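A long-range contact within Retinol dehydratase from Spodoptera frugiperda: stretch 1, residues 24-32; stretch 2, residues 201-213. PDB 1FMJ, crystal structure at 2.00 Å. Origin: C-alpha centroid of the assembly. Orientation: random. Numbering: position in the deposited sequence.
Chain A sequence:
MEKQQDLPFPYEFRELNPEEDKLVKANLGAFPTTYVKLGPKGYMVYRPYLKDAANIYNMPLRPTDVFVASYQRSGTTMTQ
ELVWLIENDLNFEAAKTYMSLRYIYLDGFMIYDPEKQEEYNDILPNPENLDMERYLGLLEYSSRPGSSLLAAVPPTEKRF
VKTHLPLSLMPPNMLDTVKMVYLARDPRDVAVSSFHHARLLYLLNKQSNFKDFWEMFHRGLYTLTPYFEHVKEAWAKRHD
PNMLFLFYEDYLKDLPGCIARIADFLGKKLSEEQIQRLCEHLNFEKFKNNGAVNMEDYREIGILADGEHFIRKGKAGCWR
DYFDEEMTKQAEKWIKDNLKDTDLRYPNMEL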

# COMPACT_ATOMS: atom_id res chain seq x y z
N VAL A 24 -5.68 3.00 19.85
CA VAL A 24 -5.60 3.76 18.61
C VAL A 24 -5.60 5.26 18.89
O VAL A 24 -4.72 5.99 18.43
CB VAL A 24 -6.78 3.43 17.68
CG1 VAL A 24 -6.73 4.30 16.45
CG2 VAL A 24 -6.73 1.97 17.29
N LYS A 25 -6.59 5.72 19.65
CA LYS A 25 -6.71 7.13 20.00
C LYS A 25 -5.52 7.64 20.81
O LYS A 25 -5.52 8.79 21.26
CB LYS A 25 -8.00 7.37 20.80
CG LYS A 25 -9.29 7.20 20.01
CD LYS A 25 -9.49 8.36 19.05
CE LYS A 25 -10.83 8.25 18.34
NZ LYS A 25 -10.96 6.95 17.64
N ALA A 26 -4.53 6.78 21.01
CA ALA A 26 -3.34 7.14 21.78
C ALA A 26 -2.12 7.26 20.87
O ALA A 26 -1.03 7.62 21.31
CB ALA A 26 -3.09 6.11 22.86
N ASN A 27 -2.32 6.93 19.59
CA ASN A 27 -1.24 7.00 18.61
C ASN A 27 -1.70 7.70 17.34
O ASN A 27 -0.90 8.34 16.66
CB ASN A 27 -0.78 5.59 18.25
CG ASN A 27 0.10 4.97 19.31
OD1 ASN A 27 -0.25 4.94 20.50
ND2 ASN A 27 1.26 4.47 18.89
N LEU A 28 -2.98 7.56 17.02
CA LEU A 28 -3.54 8.16 15.81
C LEU A 28 -4.67 9.14 16.13
O LEU A 28 -5.30 9.68 15.22
CB LEU A 28 -4.09 7.05 14.91
CG LEU A 28 -3.30 5.73 14.86
CD1 LEU A 28 -4.14 4.65 14.21
CD2 LEU A 28 -2.02 5.94 14.09
N GLY A 29 -4.91 9.37 17.42
CA GLY A 29 -5.98 10.26 17.85
C GLY A 29 -6.03 11.63 17.20
O GLY A 29 -7.10 12.09 16.81
N ALA A 30 -4.88 12.28 17.09
CA ALA A 30 -4.82 13.61 16.49
C ALA A 30 -5.34 13.63 15.05
O ALA A 30 -5.96 14.60 14.62
CB ALA A 30 -3.39 14.13 16.55
N PHE A 31 -5.09 12.56 14.30
CA PHE A 31 -5.54 12.53 12.92
C PHE A 31 -7.06 12.50 12.87
O PHE A 31 -7.69 11.78 13.62
CB PHE A 31 -4.99 11.31 12.19
CG PHE A 31 -5.16 11.38 10.70
CD1 PHE A 31 -4.54 12.39 9.97
CD2 PHE A 31 -5.97 10.46 10.04
CE1 PHE A 31 -4.73 12.49 8.59
CE2 PHE A 31 -6.16 10.55 8.66
CZ PHE A 31 -5.53 11.57 7.94
N PRO A 32 -7.66 13.30 11.97
CA PRO A 32 -9.12 13.40 11.81
C PRO A 32 -9.91 12.15 11.43
O PRO A 32 -10.92 11.85 12.05
CB PRO A 32 -9.28 14.51 10.78
CG PRO A 32 -8.08 15.38 11.04
CD PRO A 32 -6.99 14.34 11.17
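Stretch 2 (201-213) LYLLNKQSNFKDF

How does stretch 2 lie on stretch 1? Mostly as loop against loop, running the opposite way: the closest CA pairs are Asn27–Asn205 (5.3 Å), Leu28–Leu204 (5.0 Å) and Phe31–Leu203 (5.6 Å). A type I turn from Asn205 to Ser208 then leads to a helix starting at Phe210.

What fixes the register? Asn205 bonds through both backbone and side chain. Its N donates to Asn27 O (2.8 Å, nearly straight at 165°). Its CA-to-CB bond points toward stretch 1, and chi1 m (-67°) with chi2 11° places Asn205 OD1 to accept from Ala30 N at 3.2 Å.

How do the apolar side chains fit? The CA-to-CB bond of Phe31 points toward stretch 2, and with chi1 t the ring offers a face to Leu203, whose m,t rotamer brings CD2 3.6 Å from the ring centroid in a CH-pi contact. Leu28 starts away from stretch 2, but its m,t conformation brings CD2 back to 3.1 Å from Leu204 CD2; Leu204 is also m,t.

Where does Asn27 go? Its CB points away overall, yet with chi1 m (-77°) the end of the side chain comes nearer to stretch 2, with Asn27 CG 3.6 Å from Ser208 OG. The helix that follows is capped by Asn209, chi1 p, whose OD1 accepts from Asp212 N at 2.9 Å.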

# COMPACT_ATOMS: atom_id res chain seq x y z
N LEU A 201 3.12 11.60 6.59
CA LEU A 201 1.85 12.26 6.33
C LEU A 201 1.17 12.83 7.57
O LEU A 201 -0.01 13.18 7.53
CB LEU A 201 0.90 11.28 5.63
CG LEU A 201 1.55 10.62 4.40
CD1 LEU A 201 0.58 9.60 3.76
CD2 LEU A 201 1.94 11.70 3.41
N TYR A 202 1.93 12.93 8.67
CA TYR A 202 1.41 13.47 9.91
C TYR A 202 0.24 12.65 10.46
O TYR A 202 -0.67 13.20 11.06
CB TYR A 202 0.94 14.92 9.72
CG TYR A 202 2.04 15.89 9.35
CD1 TYR A 202 2.19 16.35 8.04
CD2 TYR A 202 2.96 16.32 10.31
CE1 TYR A 202 3.23 17.22 7.69
CE2 TYR A 202 4.00 17.18 9.97
CZ TYR A 202 4.14 17.62 8.66
OH TYR A 202 5.19 18.45 8.34
N LEU A 203 0.27 11.34 10.25
CA LEU A 203 -0.79 10.46 10.72
C LEU A 203 -0.65 10.09 12.20
O LEU A 203 -1.64 9.79 12.87
CB LEU A 203 -0.84 9.17 9.89
CG LEU A 203 -0.98 9.31 8.37
CD1 LEU A 203 -1.06 7.92 7.75
CD2 LEU A 203 -2.22 10.11 8.04
N LEU A 204 0.58 10.11 12.70
CA LEU A 204 0.85 9.74 14.08
C LEU A 204 1.03 10.90 15.04
O LEU A 204 1.51 11.96 14.66
CB LEU A 204 2.11 8.87 14.17
CG LEU A 204 2.15 7.53 13.45
CD1 LEU A 204 3.48 6.84 13.73
CD2 LEU A 204 1.00 6.66 13.91
N ASN A 205 0.64 10.68 16.29
CA ASN A 205 0.81 11.68 17.34
C ASN A 205 2.32 11.81 17.52
O ASN A 205 3.02 10.80 17.65
CB ASN A 205 0.16 11.20 18.64
CG ASN A 205 -1.35 11.10 18.53
OD1 ASN A 205 -1.91 11.19 17.44
ND2 ASN A 205 -2.01 10.91 19.67
N LYS A 206 2.82 13.04 17.51
CA LYS A 206 4.25 13.29 17.63
C LYS A 206 4.90 12.66 18.86
O LYS A 206 6.05 12.22 18.80
CB LYS A 206 4.50 14.80 17.63
N GLN A 207 4.16 12.59 19.97
CA GLN A 207 4.68 12.01 21.20
C GLN A 207 4.65 10.48 21.22
O GLN A 207 4.98 9.86 22.23
CB GLN A 207 3.92 12.56 22.40
N SER A 208 4.25 9.87 20.10
CA SER A 208 4.19 8.42 19.99
C SER A 208 5.48 7.89 19.36
O SER A 208 6.08 8.57 18.52
CB SER A 208 2.99 7.99 19.15
OG SER A 208 1.76 8.17 19.85
N ASN A 209 5.90 6.70 19.77
CA ASN A 209 7.11 6.09 19.24
C ASN A 209 6.82 4.81 18.45
O ASN A 209 5.67 4.40 18.29
CB ASN A 209 8.10 5.77 20.37
CG ASN A 209 7.51 4.86 21.43
OD1 ASN A 209 6.75 3.94 21.12
ND2 ASN A 209 7.86 5.10 22.69
N PHE A 210 7.88 4.16 17.98
CA PHE A 210 7.70 2.95 17.20
C PHE A 210 7.09 1.78 17.96
O PHE A 210 6.29 1.04 17.41
CB PHE A 210 9.02 2.49 16.58
CG PHE A 210 8.87 1.25 15.75
CD1 PHE A 210 8.09 1.26 14.60
CD2 PHE A 210 9.45 0.06 16.16
CE1 PHE A 210 7.88 0.10 13.87
CE2 PHE A 210 9.24 -1.11 15.44
CZ PHE A 210 8.45 -1.09 14.29
N LYS A 211 7.46 1.62 19.23
CA LYS A 211 6.90 0.51 19.99
C LYS A 211 5.39 0.65 20.12
O LYS A 211 4.69 -0.36 20.09
CB LYS A 211 7.53 0.43 21.38
CG LYS A 211 7.05 -0.78 22.16
CD LYS A 211 7.76 -0.91 23.50
CE LYS A 211 7.31 -2.16 24.23
NZ LYS A 211 7.83 -2.18 25.63
N ASP A 212 4.89 1.88 20.27
CA ASP A 212 3.45 2.08 20.37
C ASP A 212 2.85 1.74 19.00
O ASP A 212 1.74 1.23 18.90
CB ASP A 212 3.09 3.53 20.69
CG ASP A 212 3.59 3.98 22.03
OD1 ASP A 212 3.59 3.16 22.97
OD2 ASP A 212 3.96 5.17 22.15
N PHE A 213 3.60 2.05 17.95
CA PHE A 213 3.13 1.77 16.61
C PHE A 213 3.10 0.25 16.42
O PHE A 213 2.16 -0.29 15.83
CB PHE A 213 4.05 2.41 15.57
CG PHE A 213 3.54 2.28 14.16
CD1 PHE A 213 2.56 3.13 13.67
CD2 PHE A 213 4.01 1.26 13.33
CE1 PHE A 213 2.04 2.97 12.38
CE2 PHE A 213 3.49 1.09 12.04
CZ PHE A 213 2.51 1.94 11.57